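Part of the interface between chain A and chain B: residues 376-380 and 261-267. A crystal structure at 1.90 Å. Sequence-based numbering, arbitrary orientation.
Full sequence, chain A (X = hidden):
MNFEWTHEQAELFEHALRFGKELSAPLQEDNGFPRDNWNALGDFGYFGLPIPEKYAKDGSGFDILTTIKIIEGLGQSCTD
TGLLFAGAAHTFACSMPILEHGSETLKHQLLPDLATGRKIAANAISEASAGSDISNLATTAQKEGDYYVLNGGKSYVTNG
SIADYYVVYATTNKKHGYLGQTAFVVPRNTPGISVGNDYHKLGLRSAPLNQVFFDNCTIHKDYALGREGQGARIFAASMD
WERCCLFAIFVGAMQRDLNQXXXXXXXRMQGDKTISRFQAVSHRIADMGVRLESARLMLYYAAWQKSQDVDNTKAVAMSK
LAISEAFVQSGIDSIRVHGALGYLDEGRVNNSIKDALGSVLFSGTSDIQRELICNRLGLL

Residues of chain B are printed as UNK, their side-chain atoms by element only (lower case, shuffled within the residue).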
ATOM      1  N   ARG A 376     -22.728  -7.734   4.781  1.00 17.63           N
ATOM      2  CA  ARG A 376     -22.807  -8.179   6.151  1.00 17.97           C
ATOM      3  C   ARG A 376     -22.523  -7.102   7.186  1.00 19.07           C
ATOM      4  O   ARG A 376     -22.947  -7.228   8.330  1.00 17.97           O
ATOM      5  CB  ARG A 376     -21.929  -9.432   6.411  1.00 19.28           C
ATOM      6  CG  ARG A 376     -22.337 -10.661   5.628  1.00 21.37           C
ATOM      7  CD  ARG A 376     -23.864 -10.936   5.775  1.00 24.05           C
ATOM      8  NE  ARG A 376     -24.261 -12.244   5.229  1.00 24.88           N
ATOM      9  CZ  ARG A 376     -24.427 -12.576   3.943  1.00 22.90           C
ATOM     10  NH1 ARG A 376     -24.215 -11.715   2.947  1.00 21.08           N
ATOM     11  NH2 ARG A 376     -24.814 -13.840   3.652  1.00 25.26           N
ATOM     12  N   LEU A 377     -21.839  -6.028   6.799  1.00 16.97           N
ATOM     13  CA  LEU A 377     -21.677  -4.885   7.707  1.00 18.55           C
ATOM     14  C   LEU A 377     -22.955  -4.056   7.736  1.00 21.82           C
ATOM     15  O   LEU A 377     -23.098  -3.171   8.579  1.00 21.48           O
ATOM     16  CB  LEU A 377     -20.495  -3.999   7.256  1.00 16.74           C
ATOM     17  CG  LEU A 377     -19.092  -4.628   7.408  1.00 17.05           C
ATOM     18  CD1 LEU A 377     -18.031  -3.634   6.837  1.00 18.86           C
ATOM     19  CD2 LEU A 377     -18.735  -4.863   8.878  1.00 17.59           C
ATOM     20  N   GLY A 378     -23.870  -4.315   6.799  1.00 21.95           N
ATOM     21  CA  GLY A 378     -25.140  -3.586   6.775  1.00 23.35           C
ATOM     22  C   GLY A 378     -25.121  -2.378   5.861  1.00 25.51           C
ATOM     23  O   GLY A 378     -26.049  -1.550   5.922  1.00 24.60           O
ATOM     24  N   LEU A 379     -24.082  -2.244   5.010  1.00 20.85           N
ATOM     25  CA  LEU A 379     -24.019  -1.164   4.047  1.00 19.22           C
ATOM     26  C   LEU A 379     -25.054  -1.313   2.965  1.00 21.81           C
ATOM     27  O   LEU A 379     -25.161  -2.389   2.347  1.00 19.67           O
ATOM     28  CB  LEU A 379     -22.599  -1.006   3.389  1.00 19.31           C
ATOM     29  CG  LEU A 379     -21.529  -0.466   4.403  1.00 18.78           C
ATOM     30  CD1 LEU A 379     -20.103  -0.804   3.912  1.00 17.81           C
ATOM     31  CD2 LEU A 379     -21.661   1.035   4.684  1.00 20.24           C
ATOM     32  N   LEU A 380     -25.772  -0.220   2.714  1.00 21.57           N
ATOM     33  CA  LEU A 380     -26.843  -0.245   1.724  1.00 25.30           C
ATOM     34  C   LEU A 380     -26.326  -0.208   0.301  1.00 28.94           C
ATOM     35  O   LEU A 380     -26.881  -0.865  -0.615  1.00 29.23           O
ATOM     36  CB  LEU A 380     -27.779   0.962   1.962  1.00 23.38           C
ATOM     37  CG  LEU A 380     -28.475   0.959   3.324  1.00 27.12           C
ATOM     38  CD1 LEU A 380     -29.412   2.167   3.287  1.00 27.63           C
ATOM     39  CD2 LEU A 380     -29.223  -0.360   3.638  1.00 27.22           C
ATOM     40  OXT LEU A 380     -25.356   0.496   0.003  1.00 26.38           O
TER
ATOM     41  N   UNK B 261     -18.510   5.196  10.447  1.00 16.49           N
ATOM     42  CA  UNK B 261     -18.476   5.203   8.974  1.00 15.22           C
ATOM     43  C   UNK B 261     -19.692   4.444   8.346  1.00 17.12           C
ATOM     44  O   UNK B 261     -20.151   4.869   7.305  1.00 18.10           O
ATOM     45  c   UNK B 261     -17.171   4.546   8.447  1.00 16.30           C
ATOM     46  s   UNK B 261     -15.835   5.735   8.786  1.00 18.29           S
ATOM     47  N   UNK B 262     -20.119   3.350   8.949  1.00 14.80           N
ATOM     48  CA  UNK B 262     -21.216   2.534   8.362  1.00 17.94           C
ATOM     49  C   UNK B 262     -22.496   3.373   8.451  1.00 19.39           C
ATOM     50  O   UNK B 262     -23.190   3.581   7.448  1.00 19.97           O
ATOM     51  c   UNK B 262     -20.114   0.283   8.758  1.00 16.66           C
ATOM     52  c   UNK B 262     -20.064  -0.940   9.661  1.00 17.44           C
ATOM     53  c   UNK B 262     -21.356   1.187   9.078  1.00 17.13           C
ATOM     54  c   UNK B 262     -22.659   0.484   8.666  1.00 16.64           C
ATOM     55  N   UNK B 263     -22.717   3.932   9.637  1.00 19.00           N
ATOM     56  CA  UNK B 263     -23.902   4.811   9.861  1.00 22.36           C
ATOM     57  C   UNK B 263     -23.916   5.978   8.907  1.00 21.86           C
ATOM     58  O   UNK B 263     -24.933   6.259   8.220  1.00 20.35           O
ATOM     59  c   UNK B 263     -26.530   5.767  11.471  1.00 47.66           C
ATOM     60  c   UNK B 263     -25.089   6.256  11.707  1.00 35.65           C
ATOM     61  o   UNK B 263     -27.450   6.632  11.432  1.00 59.27           O
ATOM     62  o   UNK B 263     -26.771   4.537  11.322  1.00 51.96           O
ATOM     63  c   UNK B 263     -23.995   5.223  11.348  1.00 26.67           C
ATOM     64  N   UNK B 264     -22.767   6.640   8.780  1.00 18.74           N
ATOM     65  CA  UNK B 264     -22.696   7.787   7.921  1.00 17.66           C
ATOM     66  C   UNK B 264     -22.876   7.409   6.452  1.00 18.96           C
ATOM     67  O   UNK B 264     -23.564   8.098   5.710  1.00 19.34           O
ATOM     68  c   UNK B 264     -21.326   9.863   7.488  1.00 18.14           C
ATOM     69  c   UNK B 264     -20.676  11.363   5.699  1.00 18.58           C
ATOM     70  c   UNK B 264     -21.447  12.385   6.304  1.00 20.65           C
ATOM     71  c   UNK B 264     -22.153  12.173   7.453  1.00 20.92           C
ATOM     72  c   UNK B 264     -22.117  10.933   8.057  1.00 20.71           C
ATOM     73  c   UNK B 264     -20.653  10.092   6.317  1.00 16.80           C
ATOM     74  o   UNK B 264     -21.478  13.642   5.772  1.00 21.15           O
ATOM     75  c   UNK B 264     -21.333   8.500   8.116  1.00 18.78           C
ATOM     76  N   UNK B 265     -22.233   6.336   6.009  1.00 17.76           N
ATOM     77  CA  UNK B 265     -22.301   6.013   4.605  1.00 18.55           C
ATOM     78  C   UNK B 265     -23.742   5.539   4.268  1.00 17.66           C
ATOM     79  O   UNK B 265     -24.103   5.606   3.132  1.00 18.48           O
ATOM     80  c   UNK B 265     -21.290   4.922   4.240  1.00 18.42           C
ATOM     81  N   UNK B 266     -24.489   5.052   5.255  1.00 17.72           N
ATOM     82  CA  UNK B 266     -25.913   4.624   5.032  1.00 18.63           C
ATOM     83  C   UNK B 266     -26.894   5.788   5.136  1.00 22.42           C
ATOM     84  O   UNK B 266     -28.059   5.631   4.782  1.00 21.05           O
ATOM     85  c   UNK B 266     -26.330   3.549   6.023  1.00 17.39           C
ATOM     86  c   UNK B 266     -25.803   2.177   5.657  1.00 18.38           C
ATOM     87  o   UNK B 266     -25.396   1.940   4.544  1.00 21.13           O
ATOM     88  n   UNK B 266     -25.828   1.271   6.602  1.00 18.82           N
ATOM     89  N   UNK B 267     -26.426   6.964   5.522  1.00 21.05           N
ATOM     90  CA  UNK B 267     -27.314   8.082   5.829  1.00 24.20           C
ATOM     91  C   UNK B 267     -27.012   9.177   4.866  1.00 26.41           C
ATOM     92  O   UNK B 267     -27.920   9.811   4.299  1.00 25.55           O
ATOM     93  o   UNK B 267     -27.552   7.525   8.158  1.00 34.91           O
ATOM     94  c   UNK B 267     -27.921   9.833   7.600  1.00 36.47           C
ATOM     95  c   UNK B 267     -27.091   8.559   7.296  1.00 27.43           C
TER

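Position 261 carries two side-chain atoms, one carbon and then one sulfur. They make no contact with the chain A stretch, and the CA-to-CB bond points sideways. A sulfur ending the chain directly after CB leaves only cysteine, so this is Cys B261.

Position 262 has four carbons, forked at the first, with one arm two carbons long. The one-carbon arm lies 3.7 Å from the backbone O of Leu A377 and 4.1 Å from CD2 of Leu A379, while the end of the longer arm approaches CB of Leu A377 at 3.9 Å. A fork at CB with unequal arms is the signature of isoleucine: Ile B262.

Position 263 shows three carbons, the third bearing two oxygens. Its CA-to-CB bond points away from chain A, and it makes no contact there. An unbranched chain ending in a carboxylate at this length is Glu B263.

Position 264 has one carbon followed by a six-carbon ring bearing one oxygen. The side chain is out of reach of the chain A stretch. The ring and its oxygen identify Tyr B264.

Position 265 has a single carbon. That CB points toward chain A and sits 3.9 Å from CD2 of Leu A379. One carbon alone means Ala B265.

Position 266 has two carbons, the second carrying one oxygen and one nitrogen. The oxygen lies 2.9 Å from the backbone N of Leu A380, and the nitrogen lies 2.9 Å from the carbonyl O of Gly A378. This primary amide one carbon from CA is Asn B266. The amide orientation is supported by its partners: the backbone N of Leu A380 can only donate, to OD1, whereas the carbonyl O of Gly A378 can only accept, from ND2.

Position 267 has one carbon carrying an oxygen and a second carbon. Its CA-to-CB bond points away from chain A, and nothing there is touched. A hydroxyl on a branched CB is Thr B267, whose OG1 donates to the backbone O of Glu B263 at 2.9 Å, four residues back in the chain.

The contact joins a polar clamp to an apolar patch. Asn B266 serves as donor and acceptor at once, with N-H...acceptor angles of 145° at Gly A378 and 164° at Leu A380, so one side chain reads two backbone groups of the chain A terminus. Gly A378 leaves the preceding helix through a Schellman motif with phi 94°, where a CB would be jammed against the preceding carbonyl O. Beside the amide, Leu A377 and Leu A379 pack on Ile B262, and Leu A379 also reaches Ala B265. Together the two stretches bury 311 Å², both sides summed.

Chain B, residues 261-267: CIEYANT
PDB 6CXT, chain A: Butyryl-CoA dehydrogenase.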